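Local structure of aminotransferase, class III (Thermomicrobium roseum, 6IO1) at residues Phe85-Phe89 and Phe90-Ser94; Val301-Asp305 and Glu306-Thr310; Phe398-Gly401 and Pro402-Ala406; Met424-Pro427 and Leu428-Arg432. The protein acts as a thermostable, (S)-enantioselective omega-transaminase, moving amino groups between substrates with the help of a pyridoxal 5'-phosphate cofactor. All coordinates share one frame; numbering follows the deposited sequence.

In the fold
The four contacts show how a class-III aminotransferase builds its chain turns and helix starts. Contacts 1 and 2 lie on the same side of the chain's centre, about 20 Å apart between centres, and contact 3 lies on the opposite side, about 47 Å from contact 1. The dimer cancels that distance: Glu405 of contact 3 packs on Phe90 of the second subunit's contact 1. Contacts 3 and 4, centres about 23 Å apart, both involve helix 432-450, one packing on it and the other leading into it. Contact 2 has a link to the cofactor pocket through helix 121-138: Val301 packs on this helix, whose Gly121, Ala122 and Asn125 line the pyridoxamine phosphate pocket.

Contact 1. Residues Phe85-Phe89 and Phe90-Ser94; sequences FVPTF and FGLAS
Phe89 and Phe90 meet at a type I' beta turn, where both central residues, Phe90 and Gly91, have positive phi and the chain reverses into the short strand 92-93. The closing bond runs from Leu92 N to Phe89 O (2.9 Å, 163° at the hydrogen). The dense end of the contact is aromatic. Phe89 CB sits over the middle of the Phe90 ring, 3.5 Å from its centroid, in a CH-pi contact. Beyond it the two rings form a T-shaped pair, planes at 83°, with the edge of Phe89 turned to the face of Phe90. Phe89 CG lies anti to its carbonyl carbon (chi1 -75°), which carries the ring round to that side. Leu92 lies alongside Pro87, its CD1 4.1 Å from Pro87 CG.

Toward Val86 and Ser94 the two arms part. Direct touching there includes Val86 CB on Ser94 CB at 3.9 Å, and a water fills in, donating to Val86 O and accepting a weak bond from Ser94 N. The second subunit covers the turn: its Thr24, His21 and Arg409 bond to Gly91 N, Thr88 O and Phe90 O, while Leu92 and Ala93 pair in parallel with one of its strands. Midway between the tight and loose ends, Thr88 CA makes a C-H...O contact of 3.1 Å with Leu92 O.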
loop_
_atom_site.group_PDB
_atom_site.type_symbol
_atom_site.label_atom_id
_atom_site.label_comp_id
_atom_site.label_asym_id
_atom_site.label_seq_id
_atom_site.Cartn_x
_atom_site.Cartn_y
_atom_site.Cartn_z
ATOM N N PHE B 85 13.538 9.064 4.702
ATOM C CA PHE B 85 12.926 8.744 3.420
ATOM C C PHE B 85 13.846 9.175 2.292
ATOM O O PHE B 85 14.184 10.356 2.171
ATOM C CB PHE B 85 11.557 9.405 3.256
ATOM C CG PHE B 85 10.864 9.025 1.979
ATOM C CD1 PHE B 85 10.528 7.704 1.733
ATOM C CD2 PHE B 85 10.573 9.976 1.015
ATOM C CE1 PHE B 85 9.901 7.340 0.557
ATOM C CE2 PHE B 85 9.944 9.617 -0.165
ATOM C CZ PHE B 85 9.608 8.296 -0.393
ATOM N N VAL B 86 14.242 8.207 1.475
ATOM C CA VAL B 86 14.878 8.450 0.186
ATOM C C VAL B 86 14.038 7.682 -0.825
ATOM O O VAL B 86 13.832 6.472 -0.657
ATOM C CB VAL B 86 16.344 7.992 0.164
ATOM C CG1 VAL B 86 16.907 8.092 -1.245
ATOM C CG2 VAL B 86 17.175 8.815 1.128
ATOM N N PRO B 87 13.525 8.323 -1.867
ATOM C CA PRO B 87 12.699 7.593 -2.828
ATOM C C PRO B 87 13.552 6.668 -3.678
ATOM O O PRO B 87 14.758 6.857 -3.843
ATOM C CB PRO B 87 12.063 8.698 -3.684
ATOM C CG PRO B 87 12.501 10.007 -3.074
ATOM C CD PRO B 87 13.717 9.727 -2.258
ATOM N N THR B 88 12.904 5.634 -4.201
ATOM C CA THR B 88 13.509 4.791 -5.216
ATOM C C THR B 88 13.083 5.216 -6.612
ATOM O O THR B 88 13.504 4.600 -7.597
ATOM C CB THR B 88 13.165 3.319 -4.970
ATOM O OG1 THR B 88 11.747 3.169 -4.840
ATOM C CG2 THR B 88 13.839 2.832 -3.694
ATOM N N PHE B 89 12.264 6.260 -6.706
ATOM C CA PHE B 89 11.869 6.843 -7.975
ATOM C C PHE B 89 13.056 7.551 -8.622
ATOM O O PHE B 89 14.032 7.918 -7.961
ATOM C CB PHE B 89 10.740 7.859 -7.777
ATOM C CG PHE B 89 9.387 7.251 -7.508
ATOM C CD1 PHE B 89 9.247 6.128 -6.709
ATOM C CD2 PHE B 89 8.246 7.832 -8.038
ATOM C CE1 PHE B 89 7.998 5.587 -6.462
ATOM C CE2 PHE B 89 6.997 7.296 -7.796
ATOM C CZ PHE B 89 6.872 6.173 -7.006
ATOM N N PHE B 90 12.956 7.743 -9.938
ATOM C CA PHE B 90 13.876 8.596 -10.694
ATOM C C PHE B 90 15.334 8.182 -10.512
ATOM O O PHE B 90 16.234 9.026 -10.513
ATOM C CB PHE B 90 13.693 10.071 -10.318
ATOM C CG PHE B 90 12.277 10.436 -9.966
ATOM C CD1 PHE B 90 11.230 10.119 -10.818
ATOM C CD2 PHE B 90 11.993 11.095 -8.782
ATOM C CE1 PHE B 90 9.929 10.449 -10.493
ATOM C CE2 PHE B 90 10.693 11.430 -8.454
ATOM C CZ PHE B 90 9.660 11.105 -9.309
ATOM N N GLY B 91 15.583 6.886 -10.348
ATOM C CA GLY B 91 16.943 6.414 -10.190
ATOM C C GLY B 91 17.576 6.701 -8.849
ATOM O O GLY B 91 18.795 6.574 -8.719
ATOM N N LEU B 92 16.797 7.103 -7.851
ATOM C CA LEU B 92 17.323 7.336 -6.516
ATOM C C LEU B 92 17.248 6.053 -5.695
ATOM O O LEU B 92 16.459 5.152 -5.983
ATOM C CB LEU B 92 16.549 8.456 -5.821
ATOM C CG LEU B 92 16.520 9.816 -6.520
ATOM C CD1 LEU B 92 15.418 10.689 -5.943
ATOM C CD2 LEU B 92 17.869 10.505 -6.405
ATOM N N ALA B 93 18.087 5.974 -4.664
ATOM C CA ALA B 93 18.070 4.825 -3.766
ATOM C C ALA B 93 18.870 5.152 -2.514
ATOM O O ALA B 93 19.709 6.056 -2.511
ATOM C CB ALA B 93 18.633 3.569 -4.440
ATOM N N SER B 94 18.590 4.404 -1.454
ATOM C CA SER B 94 19.317 4.466 -0.198
ATOM C C SER B 94 20.104 3.177 0.027
ATOM O O SER B 94 19.781 2.134 -0.552
ATOM C CB SER B 94 18.353 4.698 0.976
ATOM O OG SER B 94 17.617 3.525 1.275
HETATM O O HOH W 1 15.501 4.213 -0.731
#

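Contact 2. Residues Val301-Asp305 and Glu306-Thr310; sequences VGVSD and EIAET
Ser304 and Ile307 meet where strand 301-304 gives way to a helix whose short axis segment runs at 90° to it. Ser304 is the N-cap, and this start of a helix illustrates how the first turn finds partners for its polar groups. Ser304 OG, held between its own backbone N and carbonyl carbon (chi1 68°), accepts a nearly straight but weak bond from Ile307 N at 3.5 Å. Its carbonyl does more: Ser304 O takes Ala308 N at 3.0 Å. One residue on, Asp305 O accepts Glu309 N at 2.9 Å, and a water also approaches it. The same water lies 2.9 Å from Glu309 OE1, and because it has more acceptors around it than protons, these bonds need not all be made at once. Glu306 O is gripped twice, by Thr310 N at 2.9 Å and by Thr310 OG1 at 3.1 Å, from opposite faces of its plane.

The carboxylates find their main partners outside the turn. Asp305 OD1 bonds His114, Glu306 OE2 meets Tyr135 and Lys139, and Glu309 OE1 pairs with Arg30 of the second subunit. That arginine probably eases the closeness of Asp305 OD2 and Glu309 OE1, which are like charges. Beneath the polar groups, Val303 CG2 touches Ala308 CB at 4.0 Å, and Val303 CB meets Ile307 CG2. Val303 and Ala308 occupy the positions of a hydrophobic staple, bracketing an N-capped helix that leaves the antiparallel strand of the seven-stranded sheet in the fold type I aminotransferase domain.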
loop_
_atom_site.group_PDB
_atom_site.type_symbol
_atom_site.label_atom_id
_atom_site.label_comp_id
_atom_site.label_asym_id
_atom_site.label_seq_id
_atom_site.Cartn_x
_atom_site.Cartn_y
_atom_site.Cartn_z
ATOM N N VAL B 301 8.376 -7.369 -4.569
ATOM C CA VAL B 301 8.253 -8.288 -5.692
ATOM C C VAL B 301 9.653 -8.625 -6.178
ATOM O O VAL B 301 10.473 -7.725 -6.396
ATOM C CB VAL B 301 7.424 -7.680 -6.838
ATOM C CG1 VAL B 301 7.352 -8.639 -8.011
ATOM C CG2 VAL B 301 6.037 -7.318 -6.352
ATOM N N GLY B 302 9.921 -9.916 -6.348
ATOM C CA GLY B 302 11.159 -10.395 -6.930
ATOM C C GLY B 302 10.874 -11.081 -8.255
ATOM O O GLY B 302 9.955 -11.892 -8.361
ATOM N N VAL B 303 11.671 -10.736 -9.257
ATOM C CA VAL B 303 11.522 -11.269 -10.599
ATOM C C VAL B 303 12.835 -11.898 -11.038
ATOM O O VAL B 303 13.932 -11.559 -10.558
ATOM C CB VAL B 303 11.062 -10.199 -11.614
ATOM C CG1 VAL B 303 9.796 -9.508 -11.129
ATOM C CG2 VAL B 303 12.170 -9.189 -11.870
ATOM N N SER B 304 12.688 -12.839 -11.970
ATOM C CA SER B 304 13.776 -13.583 -12.568
ATOM C C SER B 304 14.614 -12.682 -13.465
ATOM O O SER B 304 14.203 -11.586 -13.859
ATOM C CB SER B 304 13.230 -14.758 -13.381
ATOM O OG SER B 304 12.520 -14.299 -14.519
ATOM N N ASP B 305 15.814 -13.166 -13.783
ATOM C CA ASP B 305 16.720 -12.402 -14.632
ATOM C C ASP B 305 16.136 -12.170 -16.019
ATOM O O ASP B 305 16.391 -11.127 -16.629
ATOM C CB ASP B 305 18.066 -13.117 -14.730
ATOM C CG ASP B 305 19.175 -12.197 -15.178
ATOM O OD1 ASP B 305 19.527 -11.276 -14.413
ATOM O OD2 ASP B 305 19.690 -12.390 -16.298
ATOM N N GLU B 306 15.366 -13.127 -16.540
ATOM C CA GLU B 306 14.774 -12.969 -17.866
ATOM C C GLU B 306 13.758 -11.830 -17.891
ATOM O O GLU B 306 13.785 -10.974 -18.785
ATOM C CB GLU B 306 14.126 -14.285 -18.301
ATOM C CG GLU B 306 12.946 -14.132 -19.247
ATOM C CD GLU B 306 13.367 -13.754 -20.652
ATOM O OE1 GLU B 306 14.564 -13.898 -20.977
ATOM O OE2 GLU B 306 12.496 -13.316 -21.432
ATOM N N ILE B 307 12.852 -11.805 -16.909
ATOM C CA ILE B 307 11.839 -10.753 -16.846
ATOM C C ILE B 307 12.498 -9.391 -16.663
ATOM O O ILE B 307 12.127 -8.406 -17.316
ATOM C CB ILE B 307 10.830 -11.049 -15.721
ATOM C CG1 ILE B 307 9.961 -12.252 -16.093
ATOM C CG2 ILE B 307 9.968 -9.828 -15.433
ATOM C CD1 ILE B 307 8.993 -12.660 -15.010
ATOM N N ALA B 308 13.478 -9.315 -15.761
ATOM C CA ALA B 308 14.173 -8.055 -15.523
ATOM C C ALA B 308 14.922 -7.591 -16.764
ATOM O O ALA B 308 14.951 -6.394 -17.066
ATOM C CB ALA B 308 15.131 -8.200 -14.345
ATOM N N GLU B 309 15.560 -8.519 -17.481
ATOM C CA GLU B 309 16.259 -8.160 -18.710
ATOM C C GLU B 309 15.286 -7.624 -19.752
ATOM O O GLU B 309 15.572 -6.630 -20.431
ATOM C CB GLU B 309 17.012 -9.375 -19.251
ATOM C CG GLU B 309 17.925 -9.079 -20.426
ATOM C CD GLU B 309 19.257 -8.505 -19.994
ATOM O OE1 GLU B 309 19.633 -8.690 -18.816
ATOM O OE2 GLU B 309 19.931 -7.870 -20.832
ATOM N N THR B 310 14.120 -8.264 -19.877
ATOM C CA THR B 310 13.104 -7.778 -20.805
ATOM C C THR B 310 12.655 -6.371 -20.430
ATOM O O THR B 310 12.550 -5.490 -21.291
ATOM C CB THR B 310 11.912 -8.737 -20.831
ATOM O OG1 THR B 310 12.328 -10.005 -21.351
ATOM C CG2 THR B 310 10.797 -8.178 -21.704
HETATM O O HOH W 2 18.633 -8.925 -16.109
#

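Contact 3. Residues Phe398-Gly401 and Pro402-Ala406; sequences FKLG and PKLEA
Lys403 NZ is held by Phe398 in two ways at once. It donates to Phe398 O at 2.8 Å, in the carbonyl plane and on a lone pair, and it stands over one face of the Phe398 ring, 3.7 Å from the centroid and 14° off the normal, as a cation-pi contact. Backbone and side chain of one residue thus grip a single ammonium group. The lysine reaches it by running fully extended beyond CG, back along the start of its helix, and the two side chains cross at about a right angle. Phe398 CG is anti to the backbone N (chi1 -173°), which brings the ring beneath that ammonium, while Leu400 CD1 lies in plane at the ring's edge.

Lys399 is the N-cap, so Phe398 O lies just before the helix; Pro402, four residues on, has no N-H, and the lysine ammonium serves this carbonyl. Regular helical bonds follow: Lys403 N to Lys399 O at 3.1 Å, Leu404 N to Leu400 O at 2.9 Å and Glu405 N to Gly401 O. Leu400 and Leu404 run side by side on the buried face, CG to CD1 at 3.9 Å.

Phe394 stacks on the Phe398 ring. Helix 400-410 lies against helix 432-450, through Leu400 on Leu450 and Leu404 on Val449, and against strand 413-418, where Cys417 meets Leu404 and Glu405.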
loop_
_atom_site.group_PDB
_atom_site.type_symbol
_atom_site.label_atom_id
_atom_site.label_comp_id
_atom_site.label_asym_id
_atom_site.label_seq_id
_atom_site.Cartn_x
_atom_site.Cartn_y
_atom_site.Cartn_z
ATOM N N PHE B 398 -26.378 -18.504 14.143
ATOM C CA PHE B 398 -25.669 -18.972 15.333
ATOM C C PHE B 398 -24.486 -18.070 15.666
ATOM O O PHE B 398 -24.059 -18.019 16.825
ATOM C CB PHE B 398 -25.256 -20.431 15.123
ATOM C CG PHE B 398 -24.664 -21.106 16.322
ATOM C CD1 PHE B 398 -25.463 -21.660 17.304
ATOM C CD2 PHE B 398 -23.291 -21.250 16.420
ATOM C CE1 PHE B 398 -24.901 -22.308 18.395
ATOM C CE2 PHE B 398 -22.718 -21.890 17.505
ATOM C CZ PHE B 398 -23.523 -22.423 18.499
ATOM N N LYS B 399 -23.938 -17.373 14.669
ATOM C CA LYS B 399 -22.814 -16.455 14.861
ATOM C C LYS B 399 -21.618 -17.167 15.492
ATOM O O LYS B 399 -21.110 -16.768 16.544
ATOM C CB LYS B 399 -23.231 -15.239 15.695
ATOM C CG LYS B 399 -24.293 -14.374 15.042
ATOM C CD LYS B 399 -24.776 -13.296 15.995
ATOM C CE LYS B 399 -25.779 -12.376 15.324
ATOM N NZ LYS B 399 -25.263 -11.861 14.025
ATOM N N LEU B 400 -21.186 -18.257 14.853
ATOM C CA LEU B 400 -20.078 -19.042 15.393
ATOM C C LEU B 400 -18.806 -18.210 15.498
ATOM O O LEU B 400 -18.063 -18.322 16.480
ATOM C CB LEU B 400 -19.835 -20.282 14.533
ATOM C CG LEU B 400 -18.691 -21.189 14.996
ATOM C CD1 LEU B 400 -19.126 -22.048 16.175
ATOM C CD2 LEU B 400 -18.191 -22.056 13.852
ATOM N N GLY B 401 -18.529 -17.382 14.495
ATOM C CA GLY B 401 -17.336 -16.567 14.488
ATOM C C GLY B 401 -17.240 -15.612 15.665
ATOM O O GLY B 401 -16.247 -15.607 16.399
ATOM N N PRO B 402 -18.269 -14.778 15.867
ATOM C CA PRO B 402 -18.244 -13.870 17.029
ATOM C C PRO B 402 -18.204 -14.589 18.367
ATOM O O PRO B 402 -17.493 -14.149 19.281
ATOM C CB PRO B 402 -19.535 -13.057 16.859
ATOM C CG PRO B 402 -19.810 -13.097 15.399
ATOM C CD PRO B 402 -19.378 -14.460 14.950
ATOM N N LYS B 403 -18.959 -15.681 18.514
ATOM C CA LYS B 403 -18.956 -16.418 19.774
ATOM C C LYS B 403 -17.578 -17.004 20.060
ATOM O O LYS B 403 -17.077 -16.916 21.186
ATOM C CB LYS B 403 -20.016 -17.517 19.745
ATOM C CG LYS B 403 -21.448 -17.029 19.854
ATOM C CD LYS B 403 -22.420 -18.185 19.679
ATOM C CE LYS B 403 -23.861 -17.736 19.846
ATOM N NZ LYS B 403 -24.812 -18.815 19.451
ATOM N N LEU B 404 -16.955 -17.619 19.049
ATOM C CA LEU B 404 -15.609 -18.155 19.228
ATOM C C LEU B 404 -14.611 -17.045 19.526
ATOM O O LEU B 404 -13.700 -17.224 20.339
ATOM C CB LEU B 404 -15.175 -18.938 17.987
ATOM C CG LEU B 404 -15.615 -20.398 17.866
ATOM C CD1 LEU B 404 -15.079 -21.023 16.585
ATOM C CD2 LEU B 404 -15.196 -21.205 19.086
ATOM N N GLU B 405 -14.769 -15.891 18.876
ATOM C CA GLU B 405 -13.879 -14.763 19.131
ATOM C C GLU B 405 -13.969 -14.328 20.587
ATOM O O GLU B 405 -12.949 -14.193 21.277
ATOM C CB GLU B 405 -14.246 -13.613 18.192
ATOM C CG GLU B 405 -13.243 -12.478 18.113
ATOM C CD GLU B 405 -13.662 -11.420 17.108
ATOM O OE1 GLU B 405 -14.456 -10.528 17.475
ATOM O OE2 GLU B 405 -13.208 -11.486 15.947
ATOM N N ALA B 406 -15.196 -14.137 21.078
ATOM C CA ALA B 406 -15.397 -13.729 22.464
ATOM C C ALA B 406 -14.888 -14.788 23.436
ATOM O O ALA B 406 -14.293 -14.455 24.465
ATOM C CB ALA B 406 -16.875 -13.432 22.715
#

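Contact 4. Residues Met424-Pro427 and Leu428-Arg432; sequences MAPP and LTISR
A type I beta turn from Pro427 to Ile430 joins strand 421-424 to helix 432-450; its ends are tied by one backbone bond, and an apolar contact joins Ile430 to Pro426 just before it. Ile430 N donates to Pro427 O at 3.0 Å with an angle of 147° at the hydrogen. The isoleucine side chain then closes over the same carbonyl: Ile430 CB and CG2 each come within 3.5 Å of Pro427 O. Its longer branch goes further. With CG1 anti to the backbone N (chi1 -171°), Ile430 CD1 reaches back past the turn to rest 3.7 Å from Pro426 CB. On the other flank Thr429 OG1 approaches Pro427 CB at 4.0 Å, a loose contact. Two successive prolines limit the rotation of the incoming arm, so the turn begins from a stiff segment.

Other parts of the chain take up several of the loop's carbonyls. Asn349 ND2 bonds both Leu428 O and Ile430 O, and Arg268 NH1 bonds Pro426 O, while Leu428 packs on Asn64 and Leu378. The outgoing arm ends at Ser431, the N-cap, whose OG caps a backbone N of the coming helix while its own N donates to Glu434 OE1. This reciprocal pattern is consistent with a capping box, so the segment reads as a proline-led beta turn delivering the chain from a strand to a capped helix.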
loop_
_atom_site.group_PDB
_atom_site.type_symbol
_atom_site.label_atom_id
_atom_site.label_comp_id
_atom_site.label_asym_id
_atom_site.label_seq_id
_atom_site.Cartn_x
_atom_site.Cartn_y
_atom_site.Cartn_z
ATOM N N MET B 424 -4.873 -20.342 13.374
ATOM C CA MET B 424 -3.743 -19.949 14.256
ATOM C C MET B 424 -2.463 -19.745 13.438
ATOM O O MET B 424 -2.108 -20.645 12.651
ATOM C CB MET B 424 -3.494 -21.027 15.314
ATOM C CG MET B 424 -4.610 -21.140 16.334
ATOM S SD MET B 424 -4.623 -22.746 17.167
ATOM C CE MET B 424 -5.244 -23.791 15.851
ATOM N N ALA B 425 -1.800 -18.602 13.642
ATOM C CA ALA B 425 -0.523 -18.285 12.998
ATOM C C ALA B 425 0.403 -17.655 14.029
ATOM O O ALA B 425 0.719 -16.463 13.958
ATOM C CB ALA B 425 -0.733 -17.355 11.801
ATOM N N PRO B 426 0.886 -18.440 15.017
ATOM C CA PRO B 426 1.727 -17.916 16.104
ATOM C C PRO B 426 3.144 -17.489 15.689
ATOM O O PRO B 426 3.604 -17.909 14.643
ATOM C CB PRO B 426 1.805 -19.090 17.091
ATOM C CG PRO B 426 1.627 -20.312 16.221
ATOM C CD PRO B 426 0.650 -19.880 15.146
ATOM N N PRO B 427 3.834 -16.647 16.493
ATOM C CA PRO B 427 5.194 -16.192 16.178
ATOM C C PRO B 427 6.142 -17.396 16.082
ATOM O O PRO B 427 6.017 -18.313 16.875
ATOM C CB PRO B 427 5.579 -15.319 17.381
ATOM C CG PRO B 427 4.252 -14.881 17.959
ATOM C CD PRO B 427 3.334 -16.066 17.742
ATOM N N LEU B 428 7.073 -17.348 15.125
ATOM C CA LEU B 428 7.977 -18.464 14.868
ATOM C C LEU B 428 8.794 -18.867 16.090
ATOM O O LEU B 428 9.407 -19.940 16.074
ATOM C CB LEU B 428 8.924 -18.124 13.713
ATOM C CG LEU B 428 8.337 -17.603 12.398
ATOM C CD1 LEU B 428 9.393 -17.631 11.301
ATOM C CD2 LEU B 428 7.108 -18.393 11.974
ATOM N N THR B 429 8.818 -18.047 17.138
ATOM C CA THR B 429 9.601 -18.322 18.335
ATOM C C THR B 429 8.829 -19.089 19.401
ATOM O O THR B 429 9.363 -19.298 20.496
ATOM C CB THR B 429 10.120 -17.013 18.934
ATOM O OG1 THR B 429 9.013 -16.162 19.258
ATOM C CG2 THR B 429 11.023 -16.297 17.942
ATOM N N ILE B 430 7.587 -19.495 19.116
ATOM C CA ILE B 430 6.732 -20.079 20.144
ATOM C C ILE B 430 7.362 -21.348 20.698
ATOM O O ILE B 430 7.831 -22.218 19.954
ATOM C CB ILE B 430 5.320 -20.327 19.590
ATOM C CG1 ILE B 430 4.361 -20.722 20.719
ATOM C CG2 ILE B 430 5.330 -21.379 18.486
ATOM C CD1 ILE B 430 2.899 -20.603 20.339
ATOM N N SER B 431 7.425 -21.427 22.020
ATOM C CA SER B 431 7.957 -22.588 22.712
ATOM C C SER B 431 6.888 -23.653 22.940
ATOM O O SER B 431 5.700 -23.462 22.650
ATOM C CB SER B 431 8.551 -22.176 24.059
ATOM O OG SER B 431 7.530 -21.901 25.008
ATOM N N ARG B 432 7.323 -24.732 23.599
ATOM C CA ARG B 432 6.444 -25.863 24.002
ATOM C C ARG B 432 5.413 -25.412 25.049
ATOM O O ARG B 432 4.236 -25.796 24.895
ATOM C CB ARG B 432 7.294 -27.017 24.544
ATOM C CG ARG B 432 6.504 -28.286 24.830
ATOM C CD ARG B 432 7.392 -29.427 25.295
ATOM N NE ARG B 432 6.646 -30.658 25.514
ATOM C CZ ARG B 432 6.438 -31.586 24.587
ATOM N NH1 ARG B 432 6.921 -31.424 23.368
ATOM N NH2 ARG B 432 5.747 -32.672 24.883
#